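Local coordinates for protein lectin (Pleurotus ostreatus, PDB 6T0Q) that probably binds galactose-type sugars through calcium-dependent sites in two similar beta-rich domains, at residues N199-S204 with A308-I313; V234-D239 with F275-T280. All coordinates share one frame; numbering follows the deposited sequence.

Interaction 1: residues N199-S204 with A308-I313; sequences NWIWTS and ASWKAI
Ile201 and Trp310 meet at about a right angle, and the isoleucine shows how one branched side chain reaches from strand 199-202 to the residue just before strand 311-313, with no hydrogen bond between the two segments. From CB, its CG2 methyl lies beside the backbone N, while CG1 occupies the position between backbone N and carbonyl carbon (chi1 63°). CG1 then carries the extended chain outward, and its end, CD1, does the touching: it lies 4.0 Å from Trp310 CB and 4.1 Å from Trp310 CG, at the root of the indole and oblique to its ring. The indole nitrogen is engaged elsewhere, through a hydrogen bond from NE1 to the carbonyl of Val305. Further along, the hydroxyl of Thr203 is spent on a hydrogen bond with Asp205, and its methyl does the packing: Thr203 CG2 is 3.7 Å from Ala312 CB and equally near the carbonyl carbon of Ile313. In the fold, strands 199-202 and 311-313 run roughly parallel, both antiparallel to strand 331-338, which lies between them in the sheet. Ile201 and Thr203 also touch Ala333 and Glu331 of that middle strand, and Ala312 packs on Phe218 of strand 214-222.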
ATOM      1  N   ASN A 199     -17.369  12.801 -12.206  1.00 19.95           N
ATOM      2  CA  ASN A 199     -17.245  14.229 -12.477  1.00 20.60           C
ATOM      3  C   ASN A 199     -16.220  14.489 -13.566  1.00 22.92           C
ATOM      4  O   ASN A 199     -15.186  13.817 -13.637  1.00 20.21           O
ATOM      5  CB  ASN A 199     -16.800  15.026 -11.234  1.00 21.63           C
ATOM      6  CG  ASN A 199     -17.669  14.772 -10.043  1.00 25.44           C
ATOM      7  OD1 ASN A 199     -18.722  15.382  -9.896  1.00 25.36           O
ATOM      8  ND2 ASN A 199     -17.240  13.852  -9.181  1.00 23.42           N
ATOM      9  N   TRP A 200     -16.493  15.494 -14.390  1.00 19.58           N
ATOM     10  CA  TRP A 200     -15.432  16.085 -15.184  1.00 22.68           C
ATOM     11  C   TRP A 200     -14.503  16.857 -14.255  1.00 23.00           C
ATOM     12  O   TRP A 200     -14.963  17.684 -13.459  1.00 18.92           O
ATOM     13  CB  TRP A 200     -16.011  17.022 -16.239  1.00 20.50           C
ATOM     14  CG  TRP A 200     -16.922  16.375 -17.249  1.00 20.25           C
ATOM     15  CD1 TRP A 200     -18.284  16.270 -17.182  1.00 20.19           C
ATOM     16  CD2 TRP A 200     -16.534  15.783 -18.494  1.00 16.90           C
ATOM     17  NE1 TRP A 200     -18.767  15.645 -18.311  1.00 21.44           N
ATOM     18  CE2 TRP A 200     -17.712  15.340 -19.132  1.00 19.09           C
ATOM     19  CE3 TRP A 200     -15.305  15.595 -19.135  1.00 19.86           C
ATOM     20  CZ2 TRP A 200     -17.699  14.715 -20.381  1.00 19.10           C
ATOM     21  CZ3 TRP A 200     -15.294  14.974 -20.379  1.00 22.51           C
ATOM     22  CH2 TRP A 200     -16.486  14.544 -20.987  1.00 19.50           C
ATOM     23  N   ILE A 201     -13.203  16.568 -14.324  1.00 21.48           N
ATOM     24  CA  ILE A 201     -12.218  17.273 -13.512  1.00 21.82           C
ATOM     25  C   ILE A 201     -11.175  17.899 -14.428  1.00 23.90           C
ATOM     26  O   ILE A 201     -11.037  17.539 -15.602  1.00 20.29           O
ATOM     27  CB  ILE A 201     -11.535  16.361 -12.460  1.00 19.86           C
ATOM     28  CG1 ILE A 201     -10.743  15.228 -13.134  1.00 20.94           C
ATOM     29  CG2 ILE A 201     -12.571  15.798 -11.483  1.00 19.36           C
ATOM     30  CD1 ILE A 201      -9.949  14.354 -12.138  1.00 18.29           C
ATOM     31  N   TRP A 202     -10.435  18.854 -13.871  1.00 19.19           N
ATOM     32  CA  TRP A 202      -9.295  19.456 -14.553  1.00 20.78           C
ATOM     33  C   TRP A 202      -8.399  20.072 -13.486  1.00 25.33           C
ATOM     34  O   TRP A 202      -8.674  19.965 -12.286  1.00 26.71           O
ATOM     35  CB  TRP A 202      -9.746  20.495 -15.588  1.00 18.60           C
ATOM     36  CG  TRP A 202      -8.746  20.732 -16.698  1.00 22.23           C
ATOM     37  CD1 TRP A 202      -7.968  21.851 -16.887  1.00 24.28           C
ATOM     38  CD2 TRP A 202      -8.423  19.834 -17.772  1.00 21.82           C
ATOM     39  NE1 TRP A 202      -7.195  21.700 -18.016  1.00 22.43           N
ATOM     40  CE2 TRP A 202      -7.450  20.470 -18.571  1.00 24.36           C
ATOM     41  CE3 TRP A 202      -8.871  18.553 -18.138  1.00 22.88           C
ATOM     42  CZ2 TRP A 202      -6.912  19.869 -19.712  1.00 23.91           C
ATOM     43  CZ3 TRP A 202      -8.337  17.958 -19.267  1.00 23.53           C
ATOM     44  CH2 TRP A 202      -7.369  18.620 -20.046  1.00 21.10           C
ATOM     45  N   THR A 203      -7.308  20.697 -13.924  1.00 25.40           N
ATOM     46  CA  THR A 203      -6.552  21.533 -13.003  1.00 26.01           C
ATOM     47  C   THR A 203      -7.321  22.827 -12.745  1.00 28.89           C
ATOM     48  O   THR A 203      -8.277  23.169 -13.451  1.00 24.63           O
ATOM     49  CB  THR A 203      -5.154  21.830 -13.547  1.00 26.87           C
ATOM     50  OG1 THR A 203      -5.220  22.006 -14.968  1.00 27.68           O
ATOM     51  CG2 THR A 203      -4.202  20.689 -13.224  1.00 28.21           C
ATOM     52  N   SER A 204      -6.890  23.560 -11.719  1.00 31.46           N
ATOM     53  CA  SER A 204      -7.661  24.701 -11.245  1.00 34.72           C
ATOM     54  C   SER A 204      -7.510  25.945 -12.122  1.00 34.70           C
ATOM     55  O   SER A 204      -8.127  26.967 -11.810  1.00 34.14           O
ATOM     56  CB  SER A 204      -7.281  25.021  -9.794  1.00 35.74           C
ATOM     57  OG  SER A 204      -5.895  25.276  -9.681  1.00 38.93           O
ATOM     58  N   ALA A 308     -12.516  15.327  -6.608  1.00 22.91           N
ATOM     59  CA  ALA A 308     -11.458  16.149  -6.018  1.00 27.03           C
ATOM     60  C   ALA A 308     -10.441  15.347  -5.216  1.00 29.88           C
ATOM     61  O   ALA A 308      -9.450  15.929  -4.752  1.00 29.23           O
ATOM     62  CB  ALA A 308     -12.068  17.246  -5.137  1.00 30.55           C
ATOM     63  N   SER A 309     -10.634  14.034  -5.045  1.00 26.27           N
ATOM     64  CA  SER A 309      -9.618  13.228  -4.379  1.00 26.46           C
ATOM     65  C   SER A 309      -8.472  12.862  -5.307  1.00 30.61           C
ATOM     66  O   SER A 309      -7.454  12.357  -4.835  1.00 27.45           O
ATOM     67  CB  SER A 309     -10.230  11.950  -3.792  1.00 31.35           C
ATOM     68  OG  SER A 309     -10.435  10.956  -4.792  1.00 29.30           O
ATOM     69  N   TRP A 310      -8.607  13.109  -6.606  1.00 22.47           N
ATOM     70  CA  TRP A 310      -7.495  12.927  -7.525  1.00 22.96           C
ATOM     71  C   TRP A 310      -6.497  14.071  -7.359  1.00 21.80           C
ATOM     72  O   TRP A 310      -6.876  15.201  -7.063  1.00 25.64           O
ATOM     73  CB  TRP A 310      -8.002  12.879  -8.970  1.00 23.72           C
ATOM     74  CG  TRP A 310      -8.744  11.599  -9.312  1.00 20.62           C
ATOM     75  CD1 TRP A 310      -9.854  11.097  -8.695  1.00 22.55           C
ATOM     76  CD2 TRP A 310      -8.408  10.674 -10.350  1.00 18.60           C
ATOM     77  NE1 TRP A 310     -10.235   9.903  -9.293  1.00 19.90           N
ATOM     78  CE2 TRP A 310      -9.362   9.631 -10.314  1.00 20.80           C
ATOM     79  CE3 TRP A 310      -7.381  10.618 -11.307  1.00 23.40           C
ATOM     80  CZ2 TRP A 310      -9.324   8.551 -11.202  1.00 21.44           C
ATOM     81  CZ3 TRP A 310      -7.347   9.546 -12.187  1.00 24.97           C
ATOM     82  CH2 TRP A 310      -8.311   8.530 -12.129  1.00 23.92           C
ATOM     83  N   LYS A 311      -5.215  13.766  -7.539  1.00 23.90           N
ATOM     84  CA  LYS A 311      -4.194  14.805  -7.588  1.00 26.54           C
ATOM     85  C   LYS A 311      -3.983  15.249  -9.031  1.00 27.18           C
ATOM     86  O   LYS A 311      -4.163  14.470  -9.968  1.00 27.09           O
ATOM     87  CB  LYS A 311      -2.870  14.311  -6.997  1.00 30.68           C
ATOM     88  CG  LYS A 311      -2.968  13.860  -5.544  1.00 39.23           C
ATOM     89  CD  LYS A 311      -3.743  14.867  -4.720  1.00 52.07           C
ATOM     90  CE  LYS A 311      -2.900  15.482  -3.623  1.00 62.08           C
ATOM     91  NZ  LYS A 311      -3.687  16.525  -2.905  1.00 65.92           N
ATOM     92  N   ALA A 312      -3.590  16.510  -9.200  1.00 22.19           N
ATOM     93  CA  ALA A 312      -3.479  17.125 -10.515  1.00 23.31           C
ATOM     94  C   ALA A 312      -2.302  18.094 -10.524  1.00 27.45           C
ATOM     95  O   ALA A 312      -1.930  18.635  -9.483  1.00 27.25           O
ATOM     96  CB  ALA A 312      -4.774  17.867 -10.888  1.00 24.55           C
ATOM     97  N   ILE A 313      -1.726  18.325 -11.704  1.00 26.75           N
ATOM     98  CA  ILE A 313      -0.610  19.262 -11.827  1.00 30.46           C
ATOM     99  C   ILE A 313      -0.632  19.872 -13.225  1.00 29.82           C
ATOM    100  O   ILE A 313      -0.993  19.205 -14.197  1.00 27.68           O
ATOM    101  CB  ILE A 313       0.740  18.571 -11.512  1.00 30.32           C
ATOM    102  CG1 ILE A 313       1.799  19.611 -11.131  1.00 31.95           C
ATOM    103  CG2 ILE A 313       1.212  17.712 -12.680  1.00 31.28           C
ATOM    104  CD1 ILE A 313       3.087  19.002 -10.599  1.00 36.31           C
TER

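Interaction 2: residues V234-D239 with F275-T280; sequences VLIAAD and FAINAT. With CA (calcium ion), chain G; NAG (2-acetamido-2-deoxy-beta-D-glucopyranose), chain B.
Strands 234-239 and 275-280 run in broadly the same direction, their axes 34° apart and 7.1 Å distant at closest approach, with no hydrogen bond between them. They belong to different sheets, so side chains carry most of the contact. The backbones draw together toward their C-terminal ends, where Asp239 C is 3.9 Å from Thr280 O. At the centre Ile236 and Ile277 reach toward each other tip to tip, CD1 to CD1 at 3.8 Å. Ile236 achieves this by sending CG1 opposite its backbone N (chi1 -179°), whereas the CG1 of Ile277 stands beside its own N (chi1 -56°). Toward the N-terminal ends, Val234 CG2 lies 4.3 Å from Phe275 CE2, oblique to the ring; both residues touch Ile292 of strand 287-296.

Polar groups gather at the C-terminal ends, where the backbones come closest. Asp239 OD1 binds the calcium ion at 2.6 Å, with Asp240, Asn281, Gly283 and Pro285 completing the protein ligands, while OD2 accepts a hydrogen bond from Trp344. Asn278 is glycosylated: its ND2 is joined covalently to C1 of N-acetylglucosamine at 1.4 Å. Thr280 OG1, hydrogen-bonded to Ser215, stands beside this sugar without a close polar contact. Aliphatic and aromatic side chains between two inclined antiparallel sheets are the hallmark of a beta-sandwich core. Here that core ends at the calcium site, which also contributes to N-acetylgalactosamine binding through Gly283.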
ATOM      1  N   VAL A 234     -12.040   0.152 -16.630  1.00 22.21           N
ATOM      2  CA  VAL A 234     -11.924   1.609 -16.661  1.00 21.33           C
ATOM      3  C   VAL A 234     -12.756   2.142 -17.813  1.00 20.27           C
ATOM      4  O   VAL A 234     -12.645   1.655 -18.942  1.00 24.68           O
ATOM      5  CB  VAL A 234     -10.459   2.066 -16.809  1.00 20.57           C
ATOM      6  CG1 VAL A 234     -10.380   3.605 -16.860  1.00 22.95           C
ATOM      7  CG2 VAL A 234      -9.613   1.508 -15.685  1.00 21.49           C
ATOM      8  N   LEU A 235     -13.581   3.144 -17.530  1.00 18.74           N
ATOM      9  CA  LEU A 235     -14.315   3.885 -18.543  1.00 18.46           C
ATOM     10  C   LEU A 235     -13.835   5.330 -18.502  1.00 21.46           C
ATOM     11  O   LEU A 235     -13.815   5.929 -17.426  1.00 20.09           O
ATOM     12  CB  LEU A 235     -15.818   3.809 -18.265  1.00 17.60           C
ATOM     13  CG  LEU A 235     -16.699   4.609 -19.213  1.00 19.42           C
ATOM     14  CD1 LEU A 235     -16.597   4.021 -20.603  1.00 20.74           C
ATOM     15  CD2 LEU A 235     -18.141   4.600 -18.702  1.00 16.78           C
ATOM     16  N   ILE A 236     -13.440   5.896 -19.646  1.00 18.30           N
ATOM     17  CA  ILE A 236     -12.808   7.215 -19.632  1.00 17.64           C
ATOM     18  C   ILE A 236     -13.122   7.989 -20.911  1.00 21.36           C
ATOM     19  O   ILE A 236     -13.238   7.418 -22.001  1.00 20.25           O
ATOM     20  CB  ILE A 236     -11.282   7.071 -19.425  1.00 20.33           C
ATOM     21  CG1 ILE A 236     -10.578   8.430 -19.378  1.00 21.02           C
ATOM     22  CG2 ILE A 236     -10.659   6.190 -20.523  1.00 19.32           C
ATOM     23  CD1 ILE A 236      -9.126   8.282 -18.856  1.00 18.37           C
ATOM     24  N   ALA A 237     -13.244   9.312 -20.769  1.00 20.04           N
ATOM     25  CA  ALA A 237     -13.340  10.222 -21.906  1.00 22.05           C
ATOM     26  C   ALA A 237     -12.733  11.557 -21.501  1.00 23.17           C
ATOM     27  O   ALA A 237     -12.652  11.880 -20.313  1.00 20.61           O
ATOM     28  CB  ALA A 237     -14.793  10.410 -22.371  1.00 17.34           C
ATOM     29  N   ALA A 238     -12.312  12.341 -22.498  1.00 21.45           N
ATOM     30  CA  ALA A 238     -11.701  13.636 -22.219  1.00 19.09           C
ATOM     31  C   ALA A 238     -11.954  14.606 -23.362  1.00 24.09           C
ATOM     32  O   ALA A 238     -12.064  14.211 -24.527  1.00 23.88           O
ATOM     33  CB  ALA A 238     -10.186  13.525 -21.986  1.00 17.47           C
ATOM     34  N   ASP A 239     -12.038  15.884 -23.002  1.00 18.72           N
ATOM     35  CA  ASP A 239     -12.020  17.008 -23.934  1.00 20.33           C
ATOM     36  C   ASP A 239     -10.698  17.733 -23.692  1.00 23.08           C
ATOM     37  O   ASP A 239     -10.555  18.419 -22.675  1.00 25.57           O
ATOM     38  CB  ASP A 239     -13.219  17.926 -23.669  1.00 20.49           C
ATOM     39  CG  ASP A 239     -13.351  19.058 -24.687  1.00 24.50           C
ATOM     40  OD1 ASP A 239     -12.418  19.286 -25.483  1.00 25.84           O
ATOM     41  OD2 ASP A 239     -14.412  19.717 -24.693  1.00 25.07           O
ATOM     42  N   PHE A 275      -3.480   4.926 -10.963  1.00 21.47           N
ATOM     43  CA  PHE A 275      -4.020   5.302 -12.258  1.00 20.38           C
ATOM     44  C   PHE A 275      -3.548   6.714 -12.568  1.00 28.99           C
ATOM     45  O   PHE A 275      -3.672   7.606 -11.725  1.00 26.63           O
ATOM     46  CB  PHE A 275      -5.551   5.215 -12.239  1.00 19.43           C
ATOM     47  CG  PHE A 275      -6.061   3.842 -11.851  1.00 23.00           C
ATOM     48  CD1 PHE A 275      -6.184   3.482 -10.520  1.00 22.30           C
ATOM     49  CD2 PHE A 275      -6.387   2.908 -12.820  1.00 25.69           C
ATOM     50  CE1 PHE A 275      -6.633   2.207 -10.157  1.00 23.30           C
ATOM     51  CE2 PHE A 275      -6.837   1.632 -12.469  1.00 27.91           C
ATOM     52  CZ  PHE A 275      -6.962   1.287 -11.142  1.00 26.53           C
ATOM     53  N   ALA A 276      -2.987   6.915 -13.758  1.00 22.40           N
ATOM     54  CA  ALA A 276      -2.465   8.227 -14.120  1.00 23.50           C
ATOM     55  C   ALA A 276      -2.943   8.617 -15.506  1.00 24.46           C
ATOM     56  O   ALA A 276      -3.013   7.779 -16.410  1.00 23.76           O
ATOM     57  CB  ALA A 276      -0.933   8.261 -14.062  1.00 24.46           C
ATOM     58  N   ILE A 277      -3.282   9.895 -15.666  1.00 22.07           N
ATOM     59  CA  ILE A 277      -3.857  10.401 -16.902  1.00 25.00           C
ATOM     60  C   ILE A 277      -3.070  11.629 -17.334  1.00 24.19           C
ATOM     61  O   ILE A 277      -2.840  12.537 -16.531  1.00 23.27           O
ATOM     62  CB  ILE A 277      -5.345  10.769 -16.736  1.00 23.16           C
ATOM     63  CG1 ILE A 277      -6.173   9.587 -16.224  1.00 21.44           C
ATOM     64  CG2 ILE A 277      -5.911  11.280 -18.052  1.00 25.66           C
ATOM     65  CD1 ILE A 277      -7.610  10.011 -15.833  1.00 21.95           C
ATOM     66  N   ASN A 278      -2.659  11.655 -18.589  1.00 20.94           N
ATOM     67  CA  ASN A 278      -2.214  12.883 -19.238  1.00 22.34           C
ATOM     68  C   ASN A 278      -3.333  13.306 -20.188  1.00 22.87           C
ATOM     69  O   ASN A 278      -3.565  12.659 -21.212  1.00 23.93           O
ATOM     70  CB  ASN A 278      -0.883  12.660 -19.958  1.00 26.08           C
ATOM     71  CG  ASN A 278      -0.525  13.793 -20.922  1.00 29.86           C
ATOM     72  OD1 ASN A 278      -1.133  14.855 -20.917  1.00 28.01           O
ATOM     73  ND2 ASN A 278       0.483  13.558 -21.753  1.00 32.06           N
ATOM     74  N   ALA A 279      -4.041  14.376 -19.843  1.00 23.83           N
ATOM     75  CA  ALA A 279      -5.139  14.872 -20.663  1.00 25.99           C
ATOM     76  C   ALA A 279      -4.749  16.220 -21.247  1.00 25.74           C
ATOM     77  O   ALA A 279      -4.093  17.024 -20.580  1.00 26.18           O
ATOM     78  CB  ALA A 279      -6.435  14.991 -19.852  1.00 21.85           C
ATOM     79  N   THR A 280      -5.145  16.465 -22.494  1.00 25.89           N
ATOM     80  CA  THR A 280      -4.696  17.639 -23.233  1.00 23.89           C
ATOM     81  C   THR A 280      -5.879  18.445 -23.741  1.00 24.49           C
ATOM     82  O   THR A 280      -6.847  17.887 -24.270  1.00 24.86           O
ATOM     83  CB  THR A 280      -3.801  17.237 -24.410  1.00 27.54           C
ATOM     84  OG1 THR A 280      -2.651  16.544 -23.911  1.00 29.04           O
ATOM     85  CG2 THR A 280      -3.346  18.475 -25.206  1.00 26.56           C
TER
HETATM   86 CA    CA G 404     -11.233  21.563 -25.572  1.00 31.38          CA
HETATM   87  C1  NAG B   1       0.888  14.520 -22.739  1.00 38.73           C
HETATM   88  C2  NAG B   1       2.379  14.480 -23.024  1.00 44.83           C
HETATM   89  C3  NAG B   1       2.706  15.402 -24.183  1.00 53.29           C
HETATM   90  C4  NAG B   1       1.930  14.973 -25.419  1.00 52.15           C
HETATM   91  C5  NAG B   1       0.428  14.867 -25.138  1.00 45.13           C
HETATM   92  C6  NAG B   1      -0.291  14.103 -26.227  1.00 41.55           C
HETATM   93  C7  NAG B   1       3.985  13.956 -21.252  1.00 46.15           C
HETATM   94  C8  NAG B   1       4.740  14.470 -20.064  1.00 43.54           C
HETATM   95  N2  NAG B   1       3.168  14.827 -21.852  1.00 39.74           N
HETATM   96  O3  NAG B   1       4.104  15.337 -24.443  1.00 56.53           O
HETATM   97  O4  NAG B   1       2.296  16.014 -26.239  1.00 60.33           O
HETATM   98  O5  NAG B   1       0.160  14.145 -23.922  1.00 39.38           O
HETATM   99  O6  NAG B   1      -1.268  14.905 -26.872  1.00 55.49           O
HETATM  100  O7  NAG B   1       4.104  12.797 -21.649  1.00 46.86           O

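Interactions 1 and 2 lie with their centres about 11 Å apart in the same half of the chain. Along the sequence, interaction 2 is nested inside the loop closed by 199-204 and 308-313. Three of the four segments, 199-204, 275-280 and 308-313, reach one antiparallel sheet, with strand 199-202 at its edge and 311-313 inside it, between 331-338 and 214-222; 234-239 belongs to the facing one. Tryptophans join the contacts directly: Trp310 CZ3 packs 3.7 Å from Ile277 CD1, and Trp202 CZ3 lies 3.6 Å from Ala279 CB. Residues early and late in the domain thus pack on strand 273-281, so the two contacts adjoin in the domain interior, close to a metal site.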